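Long-range contacts in thioredoxin domain-containing protein (Sinorhizobium meliloti, PDB 3U5R), which is of unknown function but belongs to the AhpC/TSA family of thioredoxin-fold proteins, which suggests an antioxidant or oxidoreductase role: residues S68-R78 / E108-E117; N99-P107 / G200-G208. All blocks are in the same frame, centred on the assembly; numbering follows the deposited sequence.

Interaction 1: S68-R78 / E108-E117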
ATOM      1  N   SER A  68       2.622   7.157   3.187  1.00 16.16           N
ATOM      2  CA  SER A  68       3.235   8.177   3.986  1.00 17.49           C
ATOM      3  C   SER A  68       2.097   9.224   4.261  1.00 17.87           C
ATOM      4  O   SER A  68       1.077   9.247   3.543  1.00 16.21           O
ATOM      5  CB  SER A  68       4.389   8.831   3.186  1.00 18.47           C
ATOM      6  OG  SER A  68       4.595  10.192   3.578  1.00 24.64           O
ATOM      7  N   ASN A  69       2.248  10.006   5.322  1.00 18.31           N
ATOM      8  CA  ASN A  69       1.308  11.075   5.628  1.00 21.69           C
ATOM      9  C   ASN A  69       1.574  12.394   4.874  1.00 23.70           C
ATOM     10  O   ASN A  69       0.663  13.235   4.805  1.00 26.68           O
ATOM     11  CB  ASN A  69       1.318  11.378   7.152  1.00 20.69           C
ATOM     12  CG  ASN A  69       0.839  10.173   7.968  1.00 22.99           C
ATOM     13  OD1 ASN A  69      -0.003   9.366   7.474  1.00 18.01           O
ATOM     14  ND2 ASN A  69       1.405   9.993   9.151  1.00 18.42           N
ATOM     15  N   ARG A  70       2.772  12.590   4.338  1.00 24.30           N
ATOM     16  CA  ARG A  70       3.105  13.871   3.715  1.00 27.05           C
ATOM     17  C   ARG A  70       3.752  13.807   2.330  1.00 25.45           C
ATOM     18  O   ARG A  70       3.761  14.813   1.622  1.00 26.10           O
ATOM     19  CB  ARG A  70       3.981  14.731   4.658  1.00 28.55           C
ATOM     20  CG  ARG A  70       4.060  16.270   4.235  1.00 38.38           C
ATOM     21  CD  ARG A  70       4.034  17.296   5.448  1.00 50.55           C
ATOM     22  NE  ARG A  70       4.597  18.635   5.124  1.00 58.28           N
ATOM     23  CZ  ARG A  70       3.958  19.638   4.488  1.00 62.96           C
ATOM     24  NH1 ARG A  70       2.697  19.498   4.073  1.00 64.07           N
ATOM     25  NH2 ARG A  70       4.580  20.807   4.260  1.00 63.10           N
ATOM     26  N   CYS A  71       4.269  12.651   1.919  1.00 22.20           N
ATOM     27  CA  CYS A  71       4.751  12.502   0.541  1.00 20.55           C
ATOM     28  C   CYS A  71       3.717  13.039  -0.543  1.00 17.81           C
ATOM     29  O   CYS A  71       2.592  12.596  -0.580  1.00 17.81           O
ATOM     30  CB  CYS A  71       5.070  10.999   0.282  1.00 19.63           C
ATOM     31  SG  CYS A  71       5.377  10.710  -1.479  1.00 25.49           S
ATOM     32  N   PRO A  72       4.097  14.018  -1.430  1.00 19.64           N
ATOM     33  CA  PRO A  72       3.195  14.528  -2.522  1.00 18.52           C
ATOM     34  C   PRO A  72       2.634  13.459  -3.438  1.00 16.66           C
ATOM     35  O   PRO A  72       1.494  13.568  -3.934  1.00 18.12           O
ATOM     36  CB  PRO A  72       4.088  15.456  -3.353  1.00 19.98           C
ATOM     37  CG  PRO A  72       5.181  15.853  -2.403  1.00 21.43           C
ATOM     38  CD  PRO A  72       5.414  14.693  -1.463  1.00 19.97           C
ATOM     39  N   PHE A  73       3.365  12.387  -3.644  1.00 14.60           N
ATOM     40  CA  PHE A  73       2.822  11.304  -4.491  1.00 14.86           C
ATOM     41  C   PHE A  73       1.737  10.517  -3.803  1.00 14.83           C
ATOM     42  O   PHE A  73       0.834   9.993  -4.491  1.00 16.13           O
ATOM     43  CB  PHE A  73       3.958  10.352  -4.960  1.00 14.84           C
ATOM     44  CG  PHE A  73       4.941  11.042  -5.797  1.00 17.68           C
ATOM     45  CD1 PHE A  73       5.889  11.860  -5.222  1.00 20.51           C
ATOM     46  CD2 PHE A  73       4.855  10.946  -7.190  1.00 17.32           C
ATOM     47  CE1 PHE A  73       6.767  12.558  -6.028  1.00 19.76           C
ATOM     48  CE2 PHE A  73       5.717  11.652  -8.015  1.00 16.90           C
ATOM     49  CZ  PHE A  73       6.653  12.464  -7.421  1.00 17.86           C
ATOM     50  N   VAL A  74       1.804  10.402  -2.465  1.00 14.46           N
ATOM     51  CA  VAL A  74       0.689   9.843  -1.756  1.00 15.20           C
ATOM     52  C   VAL A  74      -0.464  10.836  -1.573  1.00 17.26           C
ATOM     53  O   VAL A  74      -1.619  10.460  -1.679  1.00 17.31           O
ATOM     54  CB  VAL A  74       1.160   9.328  -0.381  1.00 17.57           C
ATOM     55  CG1 VAL A  74      -0.055   8.895   0.532  1.00 12.50           C
ATOM     56  CG2 VAL A  74       2.146   8.169  -0.605  1.00 17.13           C
ATOM     57  N   VAL A  75      -0.150  12.097  -1.222  1.00 17.81           N
ATOM     58  CA  VAL A  75      -1.197  13.164  -1.135  1.00 17.48           C
ATOM     59  C   VAL A  75      -2.089  13.180  -2.380  1.00 17.35           C
ATOM     60  O   VAL A  75      -3.352  13.173  -2.308  1.00 16.40           O
ATOM     61  CB  VAL A  75      -0.532  14.582  -0.798  1.00 16.53           C
ATOM     62  CG1 VAL A  75      -1.524  15.830  -1.046  1.00 20.13           C
ATOM     63  CG2 VAL A  75       0.031  14.563   0.700  1.00 17.70           C
ATOM     64  N   LEU A  76      -1.452  13.132  -3.545  1.00 16.45           N
ATOM     65  CA  LEU A  76      -2.206  13.006  -4.800  1.00 18.11           C
ATOM     66  C   LEU A  76      -3.362  11.953  -4.819  1.00 18.08           C
ATOM     67  O   LEU A  76      -4.442  12.211  -5.393  1.00 19.10           O
ATOM     68  CB  LEU A  76      -1.237  12.706  -5.949  1.00 16.74           C
ATOM     69  CG  LEU A  76      -1.874  12.591  -7.325  1.00 21.21           C
ATOM     70  CD1 LEU A  76      -2.269  13.955  -7.963  1.00 22.79           C
ATOM     71  CD2 LEU A  76      -0.872  11.859  -8.206  1.00 17.00           C
ATOM     72  N   ILE A  77      -3.161  10.759  -4.249  1.00 17.35           N
ATOM     73  CA  ILE A  77      -4.092   9.660  -4.468  1.00 15.81           C
ATOM     74  C   ILE A  77      -4.836   9.322  -3.164  1.00 17.80           C
ATOM     75  O   ILE A  77      -5.523   8.323  -3.061  1.00 17.08           O
ATOM     76  CB  ILE A  77      -3.343   8.406  -4.907  1.00 15.72           C
ATOM     77  CG1 ILE A  77      -2.323   8.052  -3.796  1.00 18.75           C
ATOM     78  CG2 ILE A  77      -2.634   8.632  -6.220  1.00 15.69           C
ATOM     79  CD1 ILE A  77      -1.670   6.708  -4.034  1.00 26.79           C
ATOM     80  N   ARG A  78      -4.678  10.095  -2.124  1.00 17.43           N
ATOM     81  CA  ARG A  78      -5.211   9.718  -0.846  1.00 20.03           C
ATOM     82  C   ARG A  78      -6.746   9.592  -0.788  1.00 20.00           C
ATOM     83  O   ARG A  78      -7.269   8.629  -0.310  1.00 19.65           O
ATOM     84  CB  ARG A  78      -4.585  10.578   0.233  1.00 20.58           C
ATOM     85  CG  ARG A  78      -5.388  11.019   1.331  1.00 27.17           C
ATOM     86  CD  ARG A  78      -5.074  12.491   1.634  1.00 36.51           C
ATOM     87  NE  ARG A  78      -3.875  12.706   2.392  1.00 27.83           N
ATOM     88  CZ  ARG A  78      -3.344  13.876   2.666  1.00 28.89           C
ATOM     89  NH1 ARG A  78      -3.859  14.989   2.211  1.00 32.15           N
ATOM     90  NH2 ARG A  78      -2.267  13.917   3.389  1.00 23.59           N
ATOM     91  N   GLU A 108       5.968  14.061  11.139  1.00 25.00           N
ATOM     92  CA  GLU A 108       4.631  13.951  10.555  1.00 24.43           C
ATOM     93  C   GLU A 108       4.261  12.450  10.270  1.00 21.72           C
ATOM     94  O   GLU A 108       3.112  12.143   9.952  1.00 20.18           O
ATOM     95  CB  GLU A 108       4.562  14.808   9.293  1.00 27.02           C
ATOM     96  CG  GLU A 108       5.560  14.341   8.229  1.00 34.69           C
ATOM     97  CD  GLU A 108       6.914  15.152   8.149  1.00 43.55           C
ATOM     98  OE1 GLU A 108       7.593  15.381   9.194  1.00 41.46           O
ATOM     99  OE2 GLU A 108       7.319  15.483   6.987  1.00 46.42           O
ATOM    100  N   GLU A 109       5.231  11.537  10.468  1.00 20.66           N
ATOM    101  CA  GLU A 109       5.092  10.070  10.184  1.00 20.86           C
ATOM    102  C   GLU A 109       4.911   9.227  11.449  1.00 20.39           C
ATOM    103  O   GLU A 109       4.920   7.982  11.396  1.00 21.70           O
ATOM    104  CB  GLU A 109       6.305   9.538   9.391  1.00 19.60           C
ATOM    105  CG  GLU A 109       6.595  10.328   8.114  1.00 21.09           C
ATOM    106  CD  GLU A 109       5.560  10.120   6.974  1.00 29.59           C
ATOM    107  OE1 GLU A 109       4.350   9.940   7.231  1.00 29.58           O
ATOM    108  OE2 GLU A 109       5.960  10.176   5.780  1.00 33.29           O
ATOM    109  N   THR A 110       4.661   9.865  12.590  1.00 21.50           N
ATOM    110  CA  THR A 110       4.402   9.083  13.826  1.00 20.37           C
ATOM    111  C   THR A 110       3.098   8.222  13.768  1.00 19.44           C
ATOM    112  O   THR A 110       2.119   8.507  13.038  1.00 19.05           O
ATOM    113  CB  THR A 110       4.317   9.995  15.041  1.00 20.78           C
ATOM    114  OG1 THR A 110       3.179  10.829  14.878  1.00 23.03           O
ATOM    115  CG2 THR A 110       5.580  10.860  15.222  1.00 22.60           C
ATOM    116  N   LEU A 111       3.085   7.159  14.566  1.00 20.06           N
ATOM    117  CA  LEU A 111       1.892   6.343  14.740  1.00 20.44           C
ATOM    118  C   LEU A 111       0.677   7.253  15.102  1.00 19.81           C
ATOM    119  O   LEU A 111      -0.439   7.115  14.572  1.00 18.35           O
ATOM    120  CB  LEU A 111       2.178   5.302  15.869  1.00 20.47           C
ATOM    121  CG  LEU A 111       0.975   4.370  16.164  1.00 24.82           C
ATOM    122  CD1 LEU A 111       0.446   3.787  14.836  1.00 19.95           C
ATOM    123  CD2 LEU A 111       1.353   3.279  17.127  1.00 23.59           C
ATOM    124  N   GLU A 112       0.900   8.249  15.941  1.00 20.63           N
ATOM    125  CA  GLU A 112      -0.156   9.157  16.322  1.00 20.40           C
ATOM    126  C   GLU A 112      -0.705   9.907  15.097  1.00 19.61           C
ATOM    127  O   GLU A 112      -1.871   9.996  14.945  1.00 18.44           O
ATOM    128  CB  GLU A 112       0.379  10.131  17.380  1.00 22.42           C
ATOM    129  CG  GLU A 112      -0.578  11.079  17.968  1.00 26.30           C
ATOM    130  CD  GLU A 112      -0.892  12.207  17.051  1.00 35.96           C
ATOM    131  OE1 GLU A 112       0.026  12.817  16.504  1.00 38.20           O
ATOM    132  OE2 GLU A 112      -2.071  12.458  16.828  1.00 42.15           O
ATOM    133  N   ARG A 113       0.180  10.391  14.237  1.00 19.10           N
ATOM    134  CA  ARG A 113      -0.175  11.015  12.980  1.00 19.84           C
ATOM    135  C   ARG A 113      -0.874  10.036  12.018  1.00 19.70           C
ATOM    136  O   ARG A 113      -1.788  10.364  11.355  1.00 18.39           O
ATOM    137  CB  ARG A 113       1.003  11.708  12.339  1.00 20.87           C
ATOM    138  CG  ARG A 113       1.370  13.020  12.983  1.00 24.65           C
ATOM    139  CD  ARG A 113       0.329  14.062  12.824  1.00 28.99           C
ATOM    140  NE  ARG A 113      -0.476  14.144  14.026  1.00 43.63           N
ATOM    141  CZ  ARG A 113      -1.672  14.708  14.134  1.00 45.63           C
ATOM    142  NH1 ARG A 113      -2.231  15.291  13.119  1.00 41.31           N
ATOM    143  NH2 ARG A 113      -2.323  14.677  15.261  1.00 42.75           N
ATOM    144  N   VAL A 114      -0.411   8.811  12.010  1.00 18.89           N
ATOM    145  CA  VAL A 114      -1.031   7.814  11.208  1.00 16.44           C
ATOM    146  C   VAL A 114      -2.476   7.695  11.657  1.00 16.10           C
ATOM    147  O   VAL A 114      -3.337   7.696  10.855  1.00 14.34           O
ATOM    148  CB  VAL A 114      -0.333   6.467  11.364  1.00 16.99           C
ATOM    149  CG1 VAL A 114      -1.281   5.359  11.106  1.00 16.69           C
ATOM    150  CG2 VAL A 114       0.897   6.380  10.504  1.00 17.38           C
ATOM    151  N   GLY A 115      -2.713   7.646  12.967  1.00 16.69           N
ATOM    152  CA  GLY A 115      -4.082   7.634  13.494  1.00 16.61           C
ATOM    153  C   GLY A 115      -4.908   8.885  13.108  1.00 18.34           C
ATOM    154  O   GLY A 115      -6.103   8.770  12.772  1.00 15.86           O
ATOM    155  N   ALA A 116      -4.277  10.057  13.138  1.00 16.97           N
ATOM    156  CA  ALA A 116      -4.997  11.255  12.714  1.00 19.52           C
ATOM    157  C   ALA A 116      -5.270  11.138  11.166  1.00 20.99           C
ATOM    158  O   ALA A 116      -6.354  11.534  10.704  1.00 19.66           O
ATOM    159  CB  ALA A 116      -4.151  12.534  13.019  1.00 20.17           C
ATOM    160  N   GLU A 117      -4.325  10.619  10.369  1.00 20.46           N
ATOM    161  CA  GLU A 117      -4.640  10.472   8.891  1.00 21.87           C
ATOM    162  C   GLU A 117      -5.875   9.651   8.643  1.00 19.98           C
ATOM    163  O   GLU A 117      -6.642  10.008   7.757  1.00 19.74           O
ATOM    164  CB  GLU A 117      -3.608   9.687   8.045  1.00 22.92           C
ATOM    165  CG  GLU A 117      -2.349  10.281   7.590  1.00 29.71           C
ATOM    166  CD  GLU A 117      -2.475  11.424   6.609  1.00 32.19           C
ATOM    167  OE1 GLU A 117      -2.498  11.234   5.340  1.00 29.45           O
ATOM    168  OE2 GLU A 117      -2.483  12.534   7.175  1.00 31.04           O
TER
HETATM  169  O   HOH W   1      -1.906   9.071   3.993  1.00 20.21           O
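With CG beside its own backbone N (chi1 -53°), the Glu109 side chain bends once, at chi2 (-71°), which carries its carboxylate back to the loop at Ser68 and Asn69. Each oxygen there uses its syn lone pair: OE2 takes the hydroxyl of Ser68 OG at 2.6 Å, and OE1 takes the backbone amide of Asn69 N at 2.8 Å, nearly straight. Serine suits its place because OG, while donating to Glu109, also accepts from Arg70 N and Cys71 N, an ST turn and ST motif that shape the loop entering helix 72-75. This loop follows strand 61-66 and puts Cys71 at the helix N-cap, probably matching the loop where related thioredoxin-fold proteins carry a reactive cysteine. Asn69 reaches the other way, its ND2 donating to Glu108 O at 2.9 Å in the plane of both the amide and the carbonyl, while Tyr127 holds its OD1. Farther along helix 111-121, Glu117 OE1 receives a weak hydrogen bond, part of a salt bridge, from Arg78 NH2 at 3.3 Å, and a water joins that oxygen to Ser68 O. With Asn99 also donating to OE1, neutral N-H and O-H donors grip the buried Glu109 carboxylate and would probably help it stay charged.

Interaction 2: N99-P107 / G200-G208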
ATOM      1  N   ASN A  99       3.069   2.552   7.174  1.00 11.93           N
ATOM      2  CA  ASN A  99       3.922   3.722   7.111  1.00 14.51           C
ATOM      3  C   ASN A  99       5.234   3.267   7.738  1.00 15.41           C
ATOM      4  O   ASN A  99       5.279   3.042   8.980  1.00 15.40           O
ATOM      5  CB  ASN A  99       3.290   4.849   7.937  1.00 13.03           C
ATOM      6  CG  ASN A  99       4.059   6.109   7.848  1.00 15.44           C
ATOM      7  OD1 ASN A  99       5.310   6.117   7.974  1.00 17.22           O
ATOM      8  ND2 ASN A  99       3.344   7.207   7.578  1.00 13.89           N
ATOM      9  N   SER A 100       6.277   3.099   6.935  1.00 14.80           N
ATOM     10  CA  SER A 100       7.579   2.661   7.468  1.00 17.25           C
ATOM     11  C   SER A 100       8.571   3.789   7.621  1.00 18.65           C
ATOM     12  O   SER A 100       9.728   3.523   7.924  1.00 18.73           O
ATOM     13  CB  SER A 100       8.266   1.635   6.566  1.00 19.14           C
ATOM     14  OG  SER A 100       7.355   0.626   6.311  1.00 20.61           O
ATOM     15  N   ASN A 101       8.117   5.030   7.440  1.00 17.53           N
ATOM     16  CA  ASN A 101       9.042   6.136   7.441  1.00 19.73           C
ATOM     17  C   ASN A 101       9.555   6.493   8.875  1.00 21.76           C
ATOM     18  O   ASN A 101       8.802   6.463   9.864  1.00 18.29           O
ATOM     19  CB  ASN A 101       8.400   7.357   6.782  1.00 19.55           C
ATOM     20  CG  ASN A 101       8.405   7.294   5.255  1.00 18.63           C
ATOM     21  OD1 ASN A 101       7.858   8.175   4.608  1.00 27.49           O
ATOM     22  ND2 ASN A 101       9.009   6.286   4.677  1.00 16.12           N
ATOM     23  N   ASP A 102      10.827   6.872   8.950  1.00 22.08           N
ATOM     24  CA  ASP A 102      11.456   7.162  10.241  1.00 25.18           C
ATOM     25  C   ASP A 102      10.848   8.430  10.873  1.00 26.02           C
ATOM     26  O   ASP A 102      10.983   9.557  10.342  1.00 24.73           O
ATOM     27  CB  ASP A 102      12.943   7.308   9.998  1.00 25.68           C
ATOM     28  CG  ASP A 102      13.712   7.894  11.195  1.00 32.45           C
ATOM     29  OD1 ASP A 102      13.139   8.230  12.262  1.00 31.82           O
ATOM     30  OD2 ASP A 102      14.955   8.030  11.013  1.00 41.48           O
ATOM     31  N   ALA A 103      10.138   8.250  11.990  1.00 27.16           N
ATOM     32  CA  ALA A 103       9.301   9.330  12.452  1.00 29.02           C
ATOM     33  C   ALA A 103      10.075  10.278  13.398  1.00 30.73           C
ATOM     34  O   ALA A 103       9.546  11.333  13.765  1.00 31.35           O
ATOM     35  CB  ALA A 103       8.063   8.799  13.110  1.00 29.00           C
ATOM     36  N   GLN A 104      11.303   9.903  13.776  1.00 32.12           N
ATOM     37  CA  GLN A 104      12.204  10.823  14.503  1.00 34.60           C
ATOM     38  C   GLN A 104      12.641  11.869  13.484  1.00 34.54           C
ATOM     39  O   GLN A 104      12.522  13.080  13.757  1.00 35.95           O
ATOM     40  CB  GLN A 104      13.442  10.111  15.084  1.00 34.74           C
ATOM     41  CG  GLN A 104      13.187   8.883  15.955  1.00 38.88           C
ATOM     42  CD  GLN A 104      12.452   9.191  17.271  1.00 47.23           C
ATOM     43  OE1 GLN A 104      11.271   8.829  17.454  1.00 48.90           O
ATOM     44  NE2 GLN A 104      13.151   9.852  18.198  1.00 49.33           N
ATOM     45  N   ALA A 105      13.140  11.407  12.318  1.00 32.53           N
ATOM     46  CA  ALA A 105      13.530  12.327  11.234  1.00 31.89           C
ATOM     47  C   ALA A 105      12.325  13.058  10.618  1.00 31.31           C
ATOM     48  O   ALA A 105      12.454  14.226  10.227  1.00 29.93           O
ATOM     49  CB  ALA A 105      14.361  11.611  10.142  1.00 32.72           C
ATOM     50  N   PHE A 106      11.163  12.377  10.525  1.00 29.84           N
ATOM     51  CA  PHE A 106       9.955  12.968   9.944  1.00 28.47           C
ATOM     52  C   PHE A 106       8.767  12.826  10.877  1.00 28.67           C
ATOM     53  O   PHE A 106       7.958  11.881  10.754  1.00 26.98           O
ATOM     54  CB  PHE A 106       9.667  12.364   8.562  1.00 29.97           C
ATOM     55  CG  PHE A 106      10.779  12.586   7.579  1.00 30.85           C
ATOM     56  CD1 PHE A 106      10.742  13.663   6.699  1.00 33.98           C
ATOM     57  CD2 PHE A 106      11.887  11.759   7.582  1.00 32.69           C
ATOM     58  CE1 PHE A 106      11.798  13.893   5.796  1.00 36.96           C
ATOM     59  CE2 PHE A 106      12.948  11.988   6.736  1.00 38.32           C
ATOM     60  CZ  PHE A 106      12.901  13.059   5.815  1.00 36.90           C
ATOM     61  N   PRO A 107       8.610  13.794  11.803  1.00 28.93           N
ATOM     62  CA  PRO A 107       7.609  13.768  12.894  1.00 28.30           C
ATOM     63  C   PRO A 107       6.202  13.661  12.373  1.00 25.41           C
ATOM     64  O   PRO A 107       5.315  13.307  13.097  1.00 26.04           O
ATOM     65  CB  PRO A 107       7.762  15.184  13.576  1.00 29.13           C
ATOM     66  CG  PRO A 107       9.019  15.682  13.138  1.00 30.85           C
ATOM     67  CD  PRO A 107       9.379  15.054  11.798  1.00 30.09           C
ATOM     68  N   GLY A 200       7.688   7.467  -6.174  1.00 18.78           N
ATOM     69  CA  GLY A 200       7.361   8.364  -5.036  1.00 19.93           C
ATOM     70  C   GLY A 200       8.577   8.880  -4.286  1.00 20.18           C
ATOM     71  O   GLY A 200       9.686   8.723  -4.729  1.00 18.11           O
ATOM     72  N   CYS A 201       8.361   9.432  -3.099  1.00 20.76           N
ATOM     73  CA  CYS A 201       9.424   9.719  -2.205  1.00 20.29           C
ATOM     74  C   CYS A 201      10.041   8.423  -1.721  1.00 20.92           C
ATOM     75  O   CYS A 201       9.297   7.487  -1.390  1.00 19.30           O
ATOM     76  CB  CYS A 201       8.827  10.448  -1.017  1.00 20.23           C
ATOM     77  SG  CYS A 201       8.243  12.148  -1.593  1.00 29.92           S
ATOM     78  N   ASN A 202      11.378   8.361  -1.634  1.00 20.63           N
ATOM     79  CA  ASN A 202      11.991   7.191  -0.998  1.00 23.71           C
ATOM     80  C   ASN A 202      11.406   7.008   0.397  1.00 23.01           C
ATOM     81  O   ASN A 202      11.070   7.981   1.107  1.00 20.90           O
ATOM     82  CB  ASN A 202      13.539   7.220  -0.947  1.00 24.66           C
ATOM     83  CG  ASN A 202      14.075   8.388  -0.106  1.00 31.74           C
ATOM     84  OD1 ASN A 202      13.680   9.530  -0.311  1.00 39.99           O
ATOM     85  ND2 ASN A 202      14.946   8.093   0.882  1.00 42.98           N
ATOM     86  N   ILE A 203      11.265   5.738   0.779  1.00 22.82           N
ATOM     87  CA  ILE A 203      11.097   5.369   2.170  1.00 21.78           C
ATOM     88  C   ILE A 203      12.203   6.017   2.983  1.00 23.39           C
ATOM     89  O   ILE A 203      13.398   5.938   2.658  1.00 21.63           O
ATOM     90  CB  ILE A 203      11.052   3.798   2.334  1.00 21.31           C
ATOM     91  CG1 ILE A 203       9.844   3.293   1.516  1.00 21.45           C
ATOM     92  CG2 ILE A 203      11.071   3.360   3.856  1.00 20.56           C
ATOM     93  CD1 ILE A 203       9.023   2.204   2.012  1.00 23.29           C
ATOM     94  N   LYS A 204      11.826   6.650   4.087  1.00 23.85           N
ATOM     95  CA  LYS A 204      12.840   7.323   4.876  1.00 25.83           C
ATOM     96  C   LYS A 204      13.447   6.353   5.885  1.00 25.43           C
ATOM     97  O   LYS A 204      13.015   6.300   7.031  1.00 23.25           O
ATOM     98  CB  LYS A 204      12.191   8.535   5.549  1.00 25.76           C
ATOM     99  CG  LYS A 204      11.569   9.491   4.513  1.00 29.11           C
ATOM    100  CD  LYS A 204      12.679   9.972   3.554  1.00 32.61           C
ATOM    101  CE  LYS A 204      12.287  11.189   2.697  1.00 40.59           C
ATOM    102  NZ  LYS A 204      11.737  10.807   1.364  1.00 45.10           N
ATOM    103  N   TRP A 205      14.432   5.582   5.419  1.00 26.24           N
ATOM    104  CA  TRP A 205      15.148   4.601   6.227  1.00 27.14           C
ATOM    105  C   TRP A 205      15.836   5.339   7.389  1.00 29.02           C
ATOM    106  O   TRP A 205      16.356   6.442   7.205  1.00 28.34           O
ATOM    107  CB  TRP A 205      16.227   3.940   5.360  1.00 27.39           C
ATOM    108  CG  TRP A 205      15.604   3.340   4.157  1.00 26.46           C
ATOM    109  CD1 TRP A 205      15.683   3.788   2.880  1.00 26.10           C
ATOM    110  CD2 TRP A 205      14.738   2.173   4.133  1.00 26.35           C
ATOM    111  NE1 TRP A 205      14.936   2.960   2.038  1.00 24.08           N
ATOM    112  CE2 TRP A 205      14.362   1.959   2.793  1.00 24.38           C
ATOM    113  CE3 TRP A 205      14.251   1.303   5.126  1.00 23.30           C
ATOM    114  CZ2 TRP A 205      13.507   0.915   2.407  1.00 23.90           C
ATOM    115  CZ3 TRP A 205      13.408   0.227   4.725  1.00 21.44           C
ATOM    116  CH2 TRP A 205      13.051   0.062   3.379  1.00 25.09           C
ATOM    117  N   THR A 206      15.775   4.763   8.588  1.00 30.22           N
ATOM    118  CA  THR A 206      16.534   5.292   9.740  1.00 32.79           C
ATOM    119  C   THR A 206      18.029   5.155   9.399  1.00 35.12           C
ATOM    120  O   THR A 206      18.413   4.159   8.784  1.00 35.00           O
ATOM    121  CB  THR A 206      16.227   4.481  10.988  1.00 32.91           C
ATOM    122  OG1 THR A 206      16.778   3.170  10.813  1.00 38.69           O
ATOM    123  CG2 THR A 206      14.772   4.305  11.143  1.00 27.50           C
ATOM    124  N   ALA A 207      18.859   6.157   9.753  1.00 39.40           N
ATOM    125  CA  ALA A 207      20.344   6.096   9.515  1.00 42.69           C
ATOM    126  C   ALA A 207      20.852   4.738   9.975  1.00 44.58           C
ATOM    127  O   ALA A 207      20.749   4.427  11.160  1.00 46.25           O
ATOM    128  N   GLY A 208      21.340   3.911   9.045  1.00 46.33           N
ATOM    129  CA  GLY A 208      21.524   2.456   9.287  1.00 47.33           C
ATOM    130  C   GLY A 208      20.225   1.646   9.188  1.00 48.55           C
ATOM    131  O   GLY A 208      19.803   1.174   8.116  1.00 48.72           O
TER
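The loop that leaves strand 93-99 of the thioredoxin-fold sheet meets the C-terminal tail where it runs on from strand 199-202, and Asn101 and Asp102 lie against Lys204 and Thr206. One backbone bond joins them, Asp102 N to Lys204 O at 3.0 Å. The same Lys204 carbonyl also accepts from Gln133, whose side chain further bonds Ser100 O and Thr206 N and so bridges loop and tail. Lys204 stands over one face of the Phe106 ring: its CG lies 4.0 Å from the ring centroid in a CH-pi contact, and CE continues across to Phe106 CZ at 3.7 Å. A final bend at chi4 (-93°) turns the ammonium away from the ring and back to its own segment, where NZ donates to both Asn202 O and Asn202 OD1, each at 2.9 Å. Lysine suits this place because its methylenes can cover an aromatic face while its charge finds oxygens beyond. An alanine here removes CG to NZ, and would probably leave the Phe106 face less covered and Asn202 OD1 without its lysine partner, its side chain freer to turn. Asp102 keeps the loop in shape: OD1 accepts from Gln104 N and Ala105 N on the same face of its carboxylate, an Asx turn and Asx motif, while its CB meets Thr206 CG2 at 3.7 Å. Apolar carbon contact and one backbone bond thus join the segments directly, with Gln133 bridging them, while the ammonium of Lys204 and OD1 of Asp102 find partners within their own segments, leaving the lysine's methylenes, rather than its charge, to face the loop.

Overall arrangement
From the N terminus, strand 61-66 leads into 68-78, the chain then passes through helix 78-88 and strand 93-99 to 99-107, and 108-117 follows at once. Interaction 1 closes the shorter loop, bringing the start of helix 111-121 back to the turn before helix 72-75. Interaction 2 spans most of the remaining chain, which adds strands 127-129, 146-150 and 156-160 to the mixed sheet before 200-208 returns. The two contacts cross, since their segments alternate, and their centres lie about 12 Å apart. They meet through Asn99 and Glu109 and where Cys71 packs near Cys201, tying the loop before helix 72-75, the loop after strand 93-99, helix 111-121 and the C-terminal tail together.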